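Local coordinates for hypothetical membrane protein (PDB 6JS9) that binds heme through its N-terminal HtaA domain, the part described here, and probably passes it on within the heme uptake machinery of corynebacteria, at residues Gln144-Ala157 and Glu168-Ile182. Sequence-based numbering, arbitrary orientation.
Sequences QDSIDLSGTTDLTA and ETGEALDPTGGSLTI
Ile-147 and Leu-180 form an antiparallel hydrogen-bonded pair, Ile-147 N reaching Leu-180 O at 2.9 Å, where strands 146-148 and 177-182 run 163° apart; Gly-151 and Thr-176 make a single further bridge, and a second ladder, with its register shifted by one residue, joins Thr-153 and Leu-155 to Gly-170, Glu-171 and Leu-173. Around the register shift, two threonine side chains add to the backbone bonds. Thr-176 holds OG1 between its backbone N and carbonyl carbon (chi1 52°) and donates to Leu-149 O at 2.7 Å, nearly in line with the C=O bond. Thr-153 OG1 likewise donates to Asp-174 O, 2.7 Å away, but from above that carbonyl's plane. The two side chains cross obliquely, Thr-153 CG2 lying 3.6 Å from Thr-176 CG2. Where strand 146-148 ends, Asp-148 OD1 accepts Ser-150 N from above the carboxylate plane, in an Asx turn, and Ser-150 OG on its syn side. Leu-149 lays CD1 against Leu-180 CG (3.8 Å), and Leu-155 CB packs on Leu-173 CD1 at 4.0 Å. Glu-168 to Glu-171 make a type II turn, which Glu-171 OE1 braces by accepting Glu-168 N, its OE2 forming a salt bridge with Arg-18. Asp-174 accepts Gln-19 N and salt-bridges Arg-22, both of helix 19-26. Strand 129-136 flanks 146-155 in the antiparallel sheet, strand 7-9 borders 177-183, and Met-94 and Phe-96 of strand 82-97 pack on Leu-149; at the far end Leu-155 touches the heme-binding Tyr-167.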
# COMPACT_ATOMS: atom_id res chain seq x y z
N GLN A 144 10.04 5.55 -21.77
CA GLN A 144 10.60 6.84 -21.42
C GLN A 144 11.52 6.70 -20.21
O GLN A 144 11.63 5.63 -19.60
CB GLN A 144 9.49 7.87 -21.16
CG GLN A 144 8.59 8.15 -22.37
CD GLN A 144 9.29 8.89 -23.51
OE1 GLN A 144 10.33 8.46 -24.02
NE2 GLN A 144 8.70 10.01 -23.93
N ASP A 145 12.20 7.79 -19.88
CA ASP A 145 13.21 7.75 -18.84
C ASP A 145 12.62 7.82 -17.44
O ASP A 145 13.34 7.56 -16.46
CB ASP A 145 14.21 8.90 -19.05
CG ASP A 145 14.94 8.80 -20.39
OD1 ASP A 145 15.10 7.66 -20.90
OD2 ASP A 145 15.34 9.85 -20.95
N SER A 146 11.32 8.11 -17.30
CA SER A 146 10.73 8.20 -15.98
C SER A 146 9.23 7.91 -16.06
O SER A 146 8.61 8.00 -17.12
CB SER A 146 10.96 9.58 -15.35
OG SER A 146 10.48 10.58 -16.22
N ILE A 147 8.67 7.56 -14.91
CA ILE A 147 7.24 7.35 -14.76
C ILE A 147 6.77 8.13 -13.54
O ILE A 147 7.28 7.93 -12.43
CB ILE A 147 6.89 5.86 -14.63
CG1 ILE A 147 7.14 5.14 -15.95
CG2 ILE A 147 5.43 5.67 -14.16
CD1 ILE A 147 7.13 3.63 -15.85
N ASP A 148 5.82 9.04 -13.75
CA ASP A 148 5.24 9.81 -12.66
C ASP A 148 4.17 8.97 -11.97
O ASP A 148 3.21 8.54 -12.62
CB ASP A 148 4.67 11.12 -13.22
CG ASP A 148 4.19 12.06 -12.13
OD1 ASP A 148 4.18 11.67 -10.94
OD2 ASP A 148 3.83 13.21 -12.47
N LEU A 149 4.36 8.71 -10.68
CA LEU A 149 3.44 7.89 -9.89
C LEU A 149 2.29 8.68 -9.29
O LEU A 149 1.47 8.10 -8.56
CB LEU A 149 4.21 7.17 -8.78
CG LEU A 149 5.34 6.22 -9.24
CD1 LEU A 149 6.08 5.61 -8.07
CD2 LEU A 149 4.82 5.12 -10.16
N SER A 150 2.19 9.98 -9.58
CA SER A 150 1.16 10.82 -8.99
C SER A 150 -0.22 10.50 -9.55
O SER A 150 -0.41 10.42 -10.77
CB SER A 150 1.49 12.29 -9.22
OG SER A 150 2.76 12.61 -8.69
N GLY A 151 -1.19 10.32 -8.65
CA GLY A 151 -2.56 10.04 -9.05
C GLY A 151 -3.45 9.86 -7.83
O GLY A 151 -3.00 9.93 -6.69
N THR A 152 -4.74 9.65 -8.10
CA THR A 152 -5.74 9.44 -7.07
C THR A 152 -6.05 7.95 -6.96
O THR A 152 -5.86 7.18 -7.91
CB THR A 152 -7.02 10.22 -7.38
OG1 THR A 152 -7.50 9.85 -8.68
CG2 THR A 152 -6.75 11.71 -7.34
N THR A 153 -6.55 7.54 -5.79
CA THR A 153 -6.70 6.13 -5.45
C THR A 153 -8.08 5.85 -4.88
O THR A 153 -8.62 6.64 -4.11
CB THR A 153 -5.66 5.69 -4.41
OG1 THR A 153 -5.94 6.33 -3.16
CG2 THR A 153 -4.26 6.05 -4.86
N ASP A 154 -8.62 4.68 -5.26
CA ASP A 154 -9.89 4.15 -4.78
C ASP A 154 -9.65 2.79 -4.13
O ASP A 154 -8.99 1.93 -4.72
CB ASP A 154 -10.90 3.96 -5.92
CG ASP A 154 -11.43 5.27 -6.45
OD1 ASP A 154 -11.25 6.30 -5.77
OD2 ASP A 154 -12.03 5.25 -7.55
N LEU A 155 -10.24 2.59 -2.96
CA LEU A 155 -10.17 1.32 -2.25
C LEU A 155 -11.06 0.27 -2.92
O LEU A 155 -12.19 0.55 -3.33
CB LEU A 155 -10.61 1.52 -0.79
CG LEU A 155 -10.66 0.32 0.13
CD1 LEU A 155 -9.24 -0.17 0.42
CD2 LEU A 155 -11.37 0.66 1.41
N THR A 156 -10.55 -0.96 -3.00
CA THR A 156 -11.30 -2.05 -3.60
C THR A 156 -12.22 -2.70 -2.57
O THR A 156 -12.10 -2.49 -1.36
CB THR A 156 -10.38 -3.13 -4.16
OG1 THR A 156 -9.73 -3.78 -3.07
CG2 THR A 156 -9.34 -2.52 -5.13
N ALA A 157 -13.14 -3.52 -3.08
CA ALA A 157 -14.03 -4.28 -2.21
C ALA A 157 -13.22 -5.13 -1.23
O ALA A 157 -13.50 -5.15 -0.03
CB ALA A 157 -14.97 -5.15 -3.05
N GLU A 168 -16.16 1.96 2.78
CA GLU A 168 -16.98 1.42 1.71
C GLU A 168 -16.13 1.16 0.48
O GLU A 168 -15.12 1.84 0.24
CB GLU A 168 -18.11 2.39 1.35
CG GLU A 168 -18.94 2.88 2.53
CD GLU A 168 -19.72 1.76 3.22
OE1 GLU A 168 -20.40 0.99 2.51
OE2 GLU A 168 -19.64 1.65 4.46
N THR A 169 -16.53 0.16 -0.30
CA THR A 169 -15.89 -0.08 -1.59
C THR A 169 -15.83 1.21 -2.40
O THR A 169 -16.80 1.98 -2.46
CB THR A 169 -16.64 -1.15 -2.38
OG1 THR A 169 -16.62 -2.38 -1.65
CG2 THR A 169 -15.97 -1.37 -3.74
N GLY A 170 -14.67 1.45 -3.02
CA GLY A 170 -14.50 2.62 -3.85
C GLY A 170 -14.13 3.87 -3.10
O GLY A 170 -14.00 4.94 -3.72
N GLU A 171 -13.93 3.78 -1.78
CA GLU A 171 -13.59 4.97 -1.01
C GLU A 171 -12.22 5.50 -1.41
O GLU A 171 -11.29 4.74 -1.69
CB GLU A 171 -13.61 4.66 0.48
CG GLU A 171 -13.89 5.90 1.30
CD GLU A 171 -14.56 5.61 2.62
OE1 GLU A 171 -15.47 4.76 2.68
OE2 GLU A 171 -14.15 6.24 3.62
N ALA A 172 -12.11 6.83 -1.43
CA ALA A 172 -10.83 7.45 -1.74
C ALA A 172 -9.83 7.18 -0.63
O ALA A 172 -10.17 7.16 0.56
CB ALA A 172 -11.00 8.95 -1.94
N LEU A 173 -8.59 6.93 -1.02
CA LEU A 173 -7.48 6.79 -0.10
C LEU A 173 -6.53 7.95 -0.35
O LEU A 173 -6.88 8.91 -1.05
CB LEU A 173 -6.83 5.41 -0.27
CG LEU A 173 -7.71 4.17 -0.08
CD1 LEU A 173 -6.92 2.91 -0.51
CD2 LEU A 173 -8.26 4.03 1.37
N ASP A 174 -5.34 7.91 0.25
CA ASP A 174 -4.37 8.94 -0.03
C ASP A 174 -4.02 8.89 -1.52
O ASP A 174 -4.00 7.80 -2.10
CB ASP A 174 -3.08 8.76 0.79
CG ASP A 174 -3.20 9.26 2.22
OD1 ASP A 174 -4.26 9.80 2.60
OD2 ASP A 174 -2.22 9.11 2.97
N PRO A 175 -3.78 10.02 -2.16
CA PRO A 175 -3.26 9.98 -3.53
C PRO A 175 -1.86 9.38 -3.55
O PRO A 175 -1.11 9.45 -2.57
CB PRO A 175 -3.25 11.45 -3.96
CG PRO A 175 -3.30 12.23 -2.68
CD PRO A 175 -4.09 11.40 -1.73
N THR A 176 -1.50 8.78 -4.68
CA THR A 176 -0.13 8.29 -4.82
C THR A 176 0.77 9.43 -5.29
O THR A 176 0.32 10.38 -5.94
CB THR A 176 -0.05 7.11 -5.80
OG1 THR A 176 -0.70 7.45 -7.03
CG2 THR A 176 -0.72 5.87 -5.20
N GLY A 177 2.04 9.33 -4.94
CA GLY A 177 3.01 10.34 -5.31
C GLY A 177 4.36 9.71 -5.60
O GLY A 177 4.59 8.52 -5.36
N GLY A 178 5.25 10.54 -6.13
CA GLY A 178 6.60 10.13 -6.44
C GLY A 178 6.81 9.92 -7.92
O GLY A 178 6.02 10.33 -8.77
N SER A 179 7.92 9.24 -8.22
CA SER A 179 8.31 8.98 -9.60
C SER A 179 9.39 7.91 -9.60
O SER A 179 10.12 7.74 -8.62
CB SER A 179 8.82 10.25 -10.29
OG SER A 179 10.13 10.55 -9.85
N LEU A 180 9.50 7.21 -10.73
CA LEU A 180 10.56 6.23 -10.95
C LEU A 180 11.39 6.65 -12.17
O LEU A 180 10.88 7.23 -13.13
CB LEU A 180 9.97 4.82 -11.17
CG LEU A 180 9.01 4.23 -10.13
CD1 LEU A 180 8.40 2.92 -10.62
CD2 LEU A 180 9.68 4.06 -8.77
N THR A 181 12.69 6.35 -12.12
CA THR A 181 13.54 6.43 -13.29
C THR A 181 13.73 5.03 -13.86
O THR A 181 13.93 4.06 -13.11
CB THR A 181 14.89 7.08 -12.95
OG1 THR A 181 15.65 6.20 -12.11
CG2 THR A 181 14.69 8.39 -12.20
N ILE A 182 13.61 4.91 -15.18
CA ILE A 182 13.71 3.63 -15.88
C ILE A 182 14.95 3.66 -16.76
O ILE A 182 15.23 4.69 -17.39
CB ILE A 182 12.46 3.36 -16.74
CG1 ILE A 182 11.18 3.66 -15.94
CG2 ILE A 182 12.49 1.94 -17.31
CD1 ILE A 182 11.02 2.84 -14.67